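Local coordinates for protein agarase (Pseudoalteromonas fuliginea, PDB 6XJ9) that probably hydrolyses glycosidic bonds in agarose and is a family 50 glycoside hydrolase of a marine bacterium, at residues R119-P124 with D167-I172; A92-N97 with Y128-A133; V103-D108 with K199-K204. All blocks are in the same frame, centred on the assembly; numbering follows the deposited sequence.

Overall arrangement
All three contacts lie in the CBM-like domain near the start of the chain, on one side of the chain's centre. The centres of contacts 1 and 2 are about 8 Å apart, those of contacts 2 and 3 about 9 Å, and those of contacts 1 and 3 about 10 Å. Along the chain the segments come in the order 92-97, 103-108, 119-124, 128-133, 167-172 and 199-204. Contacts 1 and 2 are antiparallel strand pairings, joined because strands 128-134 and 169-174 run side by side. Contact 3 is different: strands 103-111 and 199-210 face each other across apolar side chains. Together they tie distant parts of the sequence into one compact beta domain.

Contact 1 (R119-P124 with D167-I172); sequences RSVNVP and DEVQFI
Val121 lays its CG1 methyl over one face of the Phe171 ring, a CH-pi contact 3.9 Å from CG1 to the ring centroid. The two side chains meet at about a right angle. The chi1 of Val121, 73°, sets CG1 between its own backbone N and carbonyl carbon, and this aims the methyl at the ring. The other branch, CG2, is anti to the backbone N. It reaches Val169, where Val121 CG2 and Val169 CG1 are 3.6 Å apart. One valine thus serves two partners, one per methyl. Arg119 adds its CB beside Phe171 CB at 3.8 Å, while its extended chain leads the guanidinium away. The backbones pair at Ser120 and Ile172, an antiparallel hydrogen-bonded pair. Ser120 N donates to Ile172 O at 2.9 Å, and Ile172 N returns a bond to Ser120 O at 2.8 Å with an N-H...O angle of 161°. The hydroxyl of Ser120 turns elsewhere, to Ile105 O and the amide of Gln104. The pair joins two neighbouring strands of the CBM-like domain: strand 116-123 lies between strands 103-111 and 169-174, and strand 169-174 is flanked on its other side by strand 128-134, which runs parallel to it.

Contact 2 (A92-N97 with Y128-A133); sequences AFELAN and YNTYYA
Tyr128 covers Ala96 with the face of its ring. Ala96 CB sits over the ring centre, 3.5 Å from the centroid and only 3° off the normal, a CH-pi contact set almost straight over the ring. With CG anti to the carbonyl carbon (chi1 -74°), the ring reaches over strand 89-97, and Lys204 of strand 199-210 beyond it makes a cation-pi contact. Asn129 forms a hydrogen-bonded pair with Leu95. Leu95 N donates to Asn129 O at 3.0 Å, and Asn129 N donates to Leu95 O at 3.1 Å. The side-chain ND2 of Asn129 gives a hydrogen bond to a water that also bonds Leu95 O and the hydroxyl of Tyr131. Asn129 OD1 accepts from the backbone N of Tyr128 of the second subunit, a bond across the interface between the two chains. Thr130 faces Glu94 in a non-hydrogen-bonded pair. This alternation of the two pair types is that of a regular antiparallel beta ladder, here between strands 89-97 and 128-134 of the CBM-like domain. Thr130 OG1 packs against the aliphatic part of Glu94, 3.2 Å from Glu94 CG, while Glu94 OE1 bonds Ser205 on the next strand. Tyr131 and Phe93 exchange two backbone bonds. Phe93 N to Tyr131 O is 2.8 Å, with an N-H...O angle of 168°. The ring of Tyr131 crosses Leu95, with Leu95 CD1 3.8 Å from Tyr131 CD1. The side chain of Tyr132 meets Ala92 through its CB, 4.3 Å from Ala92 CB, and its ring leads away to stack on Trp164.

Contact 3 (V103-D108 with K199-K204); sequences VQIYLD and KELAIK
Strands 103-108 and 199-204 cross at 69° with their axes 7.9 Å apart at closest approach, and their nearest CA atoms are those of Val103 and Lys199. The spacing is that of strands facing each other through side chains, not of neighbours in a sheet, and is consistent with the two layers of a beta-sandwich packed face to face. Val103 has the largest share of the contact. Its CG2, anti to the backbone N, touches the start of the lysine chain, with Val103 CG2 3.6 Å from Lys199 CB. Val103 CG1 lies 3.8 Å from Glu200 O and also touches Leu201 CD1. The two side chains of Val103 and Lys199 slide past each other in opposite directions. Lys199 is bent at chi2, chi3 and chi4, and this folds its chain back around the valine, with Lys199 CE 3.8 Å from Val103 CA. Deeper in, Ile105 and Leu201 meet at about a right angle, and Ile105 CG2 is 4.2 Å from Leu201 CD2. Leu95 and Phe63 line the same apolar layer: Leu95 packs on Ile105, and Phe63 on Leu201. The ammonium of Lys199 ends at a water, with Lys199 NZ 2.8 Å from the water oxygen. That water also accepts a bond from Gln104 N, at 3.0 Å. The ammonium's stronger partner is Glu647, a salt-bridge mate from much later in the chain. With an alanine here instead of Lys199, Glu647 and the water would probably lose their ammonium partner, and Val103 the carbon chain that curls past it beyond CB. The chemistry is thus of two kinds. Methyl groups join the facing strands by apolar packing. The lysine packs its carbon chain on Val103, while its ammonium pairs with the Glu647 carboxylate and gives a hydrogen bond to the water.

Contact 1 (R119-P124 with D167-I172)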
loop_
_atom_site.group_PDB
_atom_site.type_symbol
_atom_site.label_atom_id
_atom_site.label_comp_id
_atom_site.label_asym_id
_atom_site.label_seq_id
_atom_site.Cartn_x
_atom_site.Cartn_y
_atom_site.Cartn_z
ATOM N N ARG A 119 -1.765 -23.276 15.173
ATOM C CA ARG A 119 -1.156 -22.667 13.994
ATOM C C ARG A 119 -1.988 -21.442 13.602
ATOM O O ARG A 119 -3.099 -21.279 14.101
ATOM C CB ARG A 119 -1.063 -23.685 12.853
ATOM C CG ARG A 119 -0.154 -24.878 13.132
ATOM C CD ARG A 119 -0.428 -26.054 12.211
ATOM N NE ARG A 119 0.561 -27.116 12.381
ATOM C CZ ARG A 119 0.396 -28.229 13.096
ATOM N NH1 ARG A 119 -0.736 -28.461 13.745
ATOM N NH2 ARG A 119 1.379 -29.105 13.169
ATOM N N SER A 120 -1.443 -20.559 12.746
ATOM C CA SER A 120 -2.127 -19.335 12.344
ATOM C C SER A 120 -1.705 -18.907 10.938
ATOM O O SER A 120 -0.571 -19.125 10.529
ATOM C CB SER A 120 -1.890 -18.222 13.344
ATOM O OG SER A 120 -2.678 -17.081 13.018
ATOM N N VAL A 121 -2.620 -18.268 10.206
ATOM C CA VAL A 121 -2.288 -17.709 8.904
ATOM C C VAL A 121 -3.244 -16.559 8.594
ATOM O O VAL A 121 -4.351 -16.508 9.124
ATOM C CB VAL A 121 -2.302 -18.788 7.800
ATOM C CG1 VAL A 121 -3.713 -19.231 7.443
ATOM C CG2 VAL A 121 -1.567 -18.325 6.551
ATOM N N ASN A 122 -2.807 -15.638 7.727
ATOM C CA ASN A 122 -3.694 -14.601 7.235
ATOM C C ASN A 122 -4.357 -15.077 5.942
ATOM O O ASN A 122 -3.682 -15.624 5.082
ATOM C CB ASN A 122 -2.973 -13.261 7.056
ATOM C CG ASN A 122 -3.917 -12.156 6.619
ATOM O OD1 ASN A 122 -4.305 -12.085 5.454
ATOM N ND2 ASN A 122 -4.295 -11.284 7.539
ATOM N N VAL A 123 -5.675 -14.854 5.831
ATOM C CA VAL A 123 -6.455 -15.095 4.622
ATOM C C VAL A 123 -6.881 -13.742 4.059
ATOM O O VAL A 123 -7.856 -13.156 4.529
ATOM C CB VAL A 123 -7.700 -15.975 4.874
ATOM C CG1 VAL A 123 -8.467 -16.281 3.590
ATOM C CG2 VAL A 123 -7.390 -17.248 5.644
ATOM N N PRO A 124 -6.199 -13.252 2.994
ATOM C CA PRO A 124 -6.543 -11.987 2.348
ATOM C C PRO A 124 -7.978 -11.992 1.823
ATOM O O PRO A 124 -8.533 -13.045 1.532
ATOM C CB PRO A 124 -5.601 -11.905 1.134
ATOM C CG PRO A 124 -4.478 -12.879 1.433
ATOM C CD PRO A 124 -5.065 -13.933 2.348
ATOM N N ASP A 167 2.234 -22.738 -4.941
ATOM C CA ASP A 167 1.331 -21.608 -5.057
ATOM C C ASP A 167 0.404 -21.560 -3.839
ATOM O O ASP A 167 -0.645 -20.925 -3.888
ATOM C CB ASP A 167 0.601 -21.645 -6.405
ATOM C CG ASP A 167 -0.486 -22.706 -6.524
ATOM O OD1 ASP A 167 -0.424 -23.695 -5.786
ATOM O OD2 ASP A 167 -1.394 -22.532 -7.369
ATOM N N GLU A 168 0.803 -22.226 -2.747
ATOM C CA GLU A 168 -0.052 -22.404 -1.581
ATOM C C GLU A 168 0.592 -21.702 -0.389
ATOM O O GLU A 168 1.719 -21.220 -0.486
ATOM C CB GLU A 168 -0.254 -23.895 -1.285
ATOM C CG GLU A 168 -0.920 -24.663 -2.421
ATOM C CD GLU A 168 -1.164 -26.151 -2.200
ATOM O OE1 GLU A 168 -0.528 -26.736 -1.300
ATOM O OE2 GLU A 168 -2.008 -26.727 -2.930
ATOM N N VAL A 169 -0.116 -21.689 0.745
ATOM C CA VAL A 169 0.333 -20.957 1.917
ATOM C C VAL A 169 0.404 -21.900 3.114
ATOM O O VAL A 169 -0.604 -22.465 3.543
ATOM C CB VAL A 169 -0.600 -19.772 2.233
ATOM C CG1 VAL A 169 -0.030 -18.912 3.357
ATOM C CG2 VAL A 169 -0.903 -18.942 0.996
ATOM N N GLN A 170 1.604 -22.008 3.682
ATOM C CA GLN A 170 1.781 -22.811 4.874
ATOM C C GLN A 170 1.306 -22.024 6.098
ATOM O O GLN A 170 1.623 -20.848 6.249
ATOM C CB GLN A 170 3.237 -23.246 5.013
ATOM C CG GLN A 170 3.459 -24.157 6.211
ATOM C CD GLN A 170 4.871 -24.668 6.379
ATOM O OE1 GLN A 170 5.806 -24.261 5.686
ATOM N NE2 GLN A 170 5.037 -25.571 7.328
ATOM N N PHE A 171 0.545 -22.694 6.976
ATOM C CA PHE A 171 0.224 -22.142 8.285
ATOM C C PHE A 171 1.516 -21.925 9.069
ATOM O O PHE A 171 2.470 -22.695 8.935
ATOM C CB PHE A 171 -0.685 -23.089 9.080
ATOM C CG PHE A 171 -2.158 -23.014 8.757
ATOM C CD1 PHE A 171 -2.705 -23.787 7.741
ATOM C CD2 PHE A 171 -3.002 -22.187 9.482
ATOM C CE1 PHE A 171 -4.061 -23.735 7.457
ATOM C CE2 PHE A 171 -4.362 -22.145 9.205
ATOM C CZ PHE A 171 -4.887 -22.912 8.187
ATOM N N ILE A 172 1.520 -20.882 9.911
ATOM C CA ILE A 172 2.634 -20.620 10.812
ATOM C C ILE A 172 2.408 -21.377 12.118
ATOM O O ILE A 172 1.386 -21.193 12.780
ATOM C CB ILE A 172 2.794 -19.102 11.050
ATOM C CG1 ILE A 172 2.866 -18.307 9.740
ATOM C CG2 ILE A 172 3.979 -18.819 11.951
ATOM C CD1 ILE A 172 3.963 -18.753 8.787
#

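Contact 2 (A92-N97 with Y128-A133)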
loop_
_atom_site.group_PDB
_atom_site.type_symbol
_atom_site.label_atom_id
_atom_site.label_comp_id
_atom_site.label_asym_id
_atom_site.label_seq_id
_atom_site.Cartn_x
_atom_site.Cartn_y
_atom_site.Cartn_z
ATOM N N ALA A 92 -5.072 -29.692 4.586
ATOM C CA ALA A 92 -5.164 -28.566 3.670
ATOM C C ALA A 92 -6.577 -27.996 3.672
ATOM O O ALA A 92 -7.550 -28.752 3.669
ATOM C CB ALA A 92 -4.767 -29.017 2.290
ATOM N N PHE A 93 -6.668 -26.661 3.661
ATOM C CA PHE A 93 -7.940 -25.957 3.618
ATOM C C PHE A 93 -7.984 -25.067 2.381
ATOM O O PHE A 93 -7.061 -24.294 2.132
ATOM C CB PHE A 93 -8.117 -25.090 4.869
ATOM C CG PHE A 93 -8.083 -25.817 6.191
ATOM C CD1 PHE A 93 -6.887 -26.269 6.729
ATOM C CD2 PHE A 93 -9.247 -26.036 6.914
ATOM C CE1 PHE A 93 -6.853 -26.926 7.952
ATOM C CE2 PHE A 93 -9.213 -26.696 8.137
ATOM C CZ PHE A 93 -8.017 -27.139 8.655
ATOM N N GLU A 94 -9.073 -25.167 1.615
ATOM C CA GLU A 94 -9.287 -24.262 0.500
ATOM C C GLU A 94 -10.238 -23.154 0.945
ATOM O O GLU A 94 -11.406 -23.423 1.240
ATOM C CB GLU A 94 -9.823 -25.017 -0.713
ATOM C CG GLU A 94 -8.730 -25.520 -1.627
ATOM C CD GLU A 94 -9.266 -26.021 -2.956
ATOM O OE1 GLU A 94 -9.925 -27.084 -2.957
ATOM O OE2 GLU A 94 -9.052 -25.332 -3.975
ATOM N N LEU A 95 -9.710 -21.920 1.002
ATOM C CA LEU A 95 -10.337 -20.825 1.730
ATOM C C LEU A 95 -10.370 -19.564 0.879
ATOM O O LEU A 95 -9.376 -19.197 0.265
ATOM C CB LEU A 95 -9.567 -20.550 3.031
ATOM C CG LEU A 95 -9.438 -21.719 4.011
ATOM C CD1 LEU A 95 -8.485 -21.381 5.149
ATOM C CD2 LEU A 95 -10.796 -22.148 4.556
ATOM N N ALA A 96 -11.522 -18.892 0.897
ATOM C CA ALA A 96 -11.660 -17.547 0.366
ATOM C C ALA A 96 -12.121 -16.618 1.484
ATOM O O ALA A 96 -12.472 -17.075 2.566
ATOM C CB ALA A 96 -12.633 -17.544 -0.788
ATOM N N ASN A 97 -12.126 -15.310 1.209
ATOM C CA ASN A 97 -12.570 -14.345 2.198
ATOM C C ASN A 97 -13.433 -13.297 1.499
ATOM O O ASN A 97 -12.914 -12.379 0.871
ATOM C CB ASN A 97 -11.377 -13.784 2.978
ATOM C CG ASN A 97 -11.703 -12.571 3.822
ATOM O OD1 ASN A 97 -12.864 -12.215 3.986
ATOM N ND2 ASN A 97 -10.679 -11.932 4.356
ATOM N N TYR A 128 -10.065 -18.087 -3.721
ATOM C CA TYR A 128 -9.638 -19.303 -3.054
ATOM C C TYR A 128 -8.139 -19.536 -3.211
ATOM O O TYR A 128 -7.576 -19.410 -4.300
ATOM C CB TYR A 128 -10.477 -20.483 -3.550
ATOM C CG TYR A 128 -11.884 -20.504 -3.009
ATOM C CD1 TYR A 128 -12.160 -21.078 -1.778
ATOM C CD2 TYR A 128 -12.934 -19.942 -3.715
ATOM C CE1 TYR A 128 -13.447 -21.093 -1.264
ATOM C CE2 TYR A 128 -14.229 -19.949 -3.219
ATOM C CZ TYR A 128 -14.483 -20.534 -1.989
ATOM O OH TYR A 128 -15.749 -20.553 -1.484
ATOM N N ASN A 129 -7.514 -19.894 -2.087
ATOM C CA ASN A 129 -6.130 -20.326 -2.027
ATOM C C ASN A 129 -6.066 -21.539 -1.110
ATOM O O ASN A 129 -6.994 -21.777 -0.337
ATOM C CB ASN A 129 -5.227 -19.188 -1.537
ATOM C CG ASN A 129 -5.190 -18.049 -2.528
ATOM O OD1 ASN A 129 -4.474 -18.116 -3.526
ATOM N ND2 ASN A 129 -5.983 -17.017 -2.286
ATOM N N THR A 130 -4.966 -22.289 -1.197
ATOM C CA THR A 130 -4.776 -23.438 -0.327
ATOM C C THR A 130 -3.813 -23.073 0.799
ATOM O O THR A 130 -2.745 -22.505 0.563
ATOM C CB THR A 130 -4.424 -24.709 -1.114
ATOM O OG1 THR A 130 -5.588 -25.064 -1.861
ATOM C CG2 THR A 130 -4.072 -25.878 -0.221
ATOM N N TYR A 131 -4.240 -23.400 2.022
ATOM C CA TYR A 131 -3.486 -23.211 3.249
ATOM C C TYR A 131 -3.250 -24.585 3.857
ATOM O O TYR A 131 -4.195 -25.352 4.037
ATOM C CB TYR A 131 -4.262 -22.294 4.197
ATOM C CG TYR A 131 -4.568 -20.961 3.567
ATOM C CD1 TYR A 131 -5.635 -20.807 2.690
ATOM C CD2 TYR A 131 -3.747 -19.866 3.800
ATOM C CE1 TYR A 131 -5.893 -19.588 2.078
ATOM C CE2 TYR A 131 -3.992 -18.645 3.196
ATOM C CZ TYR A 131 -5.071 -18.502 2.341
ATOM O OH TYR A 131 -5.294 -17.287 1.760
ATOM N N TYR A 132 -1.985 -24.907 4.136
ATOM C CA TYR A 132 -1.688 -26.263 4.566
ATOM C C TYR A 132 -0.841 -26.258 5.835
ATOM O O TYR A 132 -0.117 -25.305 6.123
ATOM C CB TYR A 132 -1.070 -27.058 3.414
ATOM C CG TYR A 132 0.312 -26.594 3.038
ATOM C CD1 TYR A 132 1.421 -26.981 3.782
ATOM C CD2 TYR A 132 0.515 -25.766 1.945
ATOM C CE1 TYR A 132 2.697 -26.552 3.454
ATOM C CE2 TYR A 132 1.790 -25.336 1.601
ATOM C CZ TYR A 132 2.878 -25.731 2.360
ATOM O OH TYR A 132 4.140 -25.317 2.038
ATOM N N ALA A 133 -0.967 -27.343 6.598
ATOM C CA ALA A 133 -0.180 -27.579 7.791
ATOM C C ALA A 133 0.310 -29.023 7.757
ATOM O O ALA A 133 -0.503 -29.943 7.750
ATOM C CB ALA A 133 -1.046 -27.314 9.000
HETATM O O HOH W 1 -7.503 -17.164 0.324
#

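Contact 3 (V103-D108 with K199-K204)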
loop_
_atom_site.group_PDB
_atom_site.type_symbol
_atom_site.label_atom_id
_atom_site.label_comp_id
_atom_site.label_asym_id
_atom_site.label_seq_id
_atom_site.Cartn_x
_atom_site.Cartn_y
_atom_site.Cartn_z
ATOM N N VAL A 103 -8.298 -11.759 7.362
ATOM C CA VAL A 103 -8.574 -12.481 8.593
ATOM C C VAL A 103 -7.377 -13.362 8.925
ATOM O O VAL A 103 -6.980 -14.203 8.119
ATOM C CB VAL A 103 -9.893 -13.287 8.563
ATOM C CG1 VAL A 103 -9.901 -14.366 7.485
ATOM C CG2 VAL A 103 -10.193 -13.906 9.926
ATOM N N GLN A 104 -6.824 -13.138 10.123
ATOM C CA GLN A 104 -5.892 -14.062 10.737
ATOM C C GLN A 104 -6.706 -15.138 11.440
ATOM O O GLN A 104 -7.335 -14.870 12.464
ATOM C CB GLN A 104 -4.975 -13.349 11.742
ATOM C CG GLN A 104 -4.014 -14.297 12.442
ATOM C CD GLN A 104 -3.020 -13.595 13.333
ATOM O OE1 GLN A 104 -3.092 -12.391 13.555
ATOM N NE2 GLN A 104 -2.077 -14.352 13.858
ATOM N N ILE A 105 -6.677 -16.352 10.878
ATOM C CA ILE A 105 -7.326 -17.492 11.513
ATOM C C ILE A 105 -6.310 -18.215 12.394
ATOM O O ILE A 105 -5.114 -18.228 12.114
ATOM C CB ILE A 105 -7.973 -18.441 10.481
ATOM C CG1 ILE A 105 -6.961 -18.912 9.431
ATOM C CG2 ILE A 105 -9.186 -17.794 9.835
ATOM C CD1 ILE A 105 -7.496 -19.938 8.460
ATOM N N TYR A 106 -6.816 -18.780 13.487
ATOM C CA TYR A 106 -6.044 -19.674 14.323
ATOM C C TYR A 106 -6.572 -21.078 14.063
ATOM O O TYR A 106 -7.788 -21.287 14.045
ATOM C CB TYR A 106 -6.180 -19.256 15.789
ATOM C CG TYR A 106 -5.474 -17.960 16.111
ATOM C CD1 TYR A 106 -6.063 -16.737 15.824
ATOM C CD2 TYR A 106 -4.215 -17.961 16.696
ATOM C CE1 TYR A 106 -5.414 -15.541 16.105
ATOM C CE2 TYR A 106 -3.558 -16.775 16.998
ATOM C CZ TYR A 106 -4.157 -15.560 16.685
ATOM O OH TYR A 106 -3.516 -14.380 16.969
ATOM N N LEU A 107 -5.640 -22.010 13.824
ATOM C CA LEU A 107 -5.980 -23.397 13.579
ATOM C C LEU A 107 -5.497 -24.218 14.769
ATOM O O LEU A 107 -4.291 -24.375 14.969
ATOM C CB LEU A 107 -5.346 -23.847 12.257
ATOM C CG LEU A 107 -5.293 -25.355 12.009
ATOM C CD1 LEU A 107 -6.690 -25.948 11.946
ATOM C CD2 LEU A 107 -4.535 -25.658 10.720
ATOM N N ASP A 108 -6.455 -24.687 15.576
ATOM C CA ASP A 108 -6.153 -25.535 16.716
ATOM C C ASP A 108 -6.629 -26.956 16.426
ATOM O O ASP A 108 -7.773 -27.166 16.030
ATOM C CB ASP A 108 -6.739 -24.994 18.017
ATOM C CG ASP A 108 -6.042 -23.736 18.484
ATOM O OD1 ASP A 108 -6.347 -22.657 17.932
ATOM O OD2 ASP A 108 -5.195 -23.850 19.383
ATOM N N LYS A 199 -15.171 -10.619 10.919
ATOM C CA LYS A 199 -14.404 -11.250 9.857
ATOM C C LYS A 199 -15.269 -12.330 9.215
ATOM O O LYS A 199 -16.246 -12.771 9.817
ATOM C CB LYS A 199 -13.104 -11.845 10.406
ATOM C CG LYS A 199 -12.298 -10.915 11.309
ATOM C CD LYS A 199 -11.954 -9.602 10.648
ATOM C CE LYS A 199 -10.542 -9.550 10.120
ATOM N NZ LYS A 199 -9.526 -9.353 11.180
ATOM N N GLU A 200 -14.910 -12.717 7.984
ATOM C CA GLU A 200 -15.645 -13.725 7.238
ATOM C C GLU A 200 -14.673 -14.721 6.615
ATOM O O GLU A 200 -13.505 -14.411 6.372
ATOM C CB GLU A 200 -16.412 -13.088 6.086
ATOM C CG GLU A 200 -17.666 -12.344 6.509
ATOM C CD GLU A 200 -18.498 -11.918 5.310
ATOM O OE1 GLU A 200 -18.952 -10.762 5.285
ATOM O OE2 GLU A 200 -18.684 -12.746 4.399
ATOM N N LEU A 201 -15.189 -15.912 6.309
ATOM C CA LEU A 201 -14.358 -16.940 5.710
ATOM C C LEU A 201 -15.249 -17.883 4.913
ATOM O O LEU A 201 -16.353 -18.223 5.346
ATOM C CB LEU A 201 -13.615 -17.672 6.831
ATOM C CG LEU A 201 -12.555 -18.682 6.396
ATOM C CD1 LEU A 201 -11.306 -17.983 5.874
ATOM C CD2 LEU A 201 -12.209 -19.596 7.553
ATOM N N ALA A 202 -14.752 -18.273 3.734
ATOM C CA ALA A 202 -15.418 -19.263 2.900
ATOM C C ALA A 202 -14.554 -20.520 2.828
ATOM O O ALA A 202 -13.385 -20.456 2.469
ATOM C CB ALA A 202 -15.689 -18.679 1.529
ATOM N N ILE A 203 -15.150 -21.663 3.183
ATOM C CA ILE A 203 -14.440 -22.929 3.218
ATOM C C ILE A 203 -14.992 -23.842 2.120
ATOM O O ILE A 203 -16.137 -24.286 2.194
ATOM C CB ILE A 203 -14.565 -23.549 4.621
ATOM C CG1 ILE A 203 -14.105 -22.564 5.702
ATOM C CG2 ILE A 203 -13.833 -24.883 4.696
ATOM C CD1 ILE A 203 -14.512 -22.947 7.109
ATOM N N LYS A 204 -14.154 -24.110 1.110
ATOM C CA LYS A 204 -14.525 -24.902 -0.055
ATOM C C LYS A 204 -14.244 -26.383 0.192
ATOM O O LYS A 204 -15.051 -27.223 -0.199
ATOM C CB LYS A 204 -13.786 -24.417 -1.307
ATOM C CG LYS A 204 -14.056 -25.216 -2.579
ATOM C CD LYS A 204 -13.480 -24.592 -3.831
ATOM C CE LYS A 204 -14.277 -23.397 -4.305
ATOM N NZ LYS A 204 -13.824 -22.937 -5.638
HETATM O O HOH W 2 -8.262 -11.606 12.269
#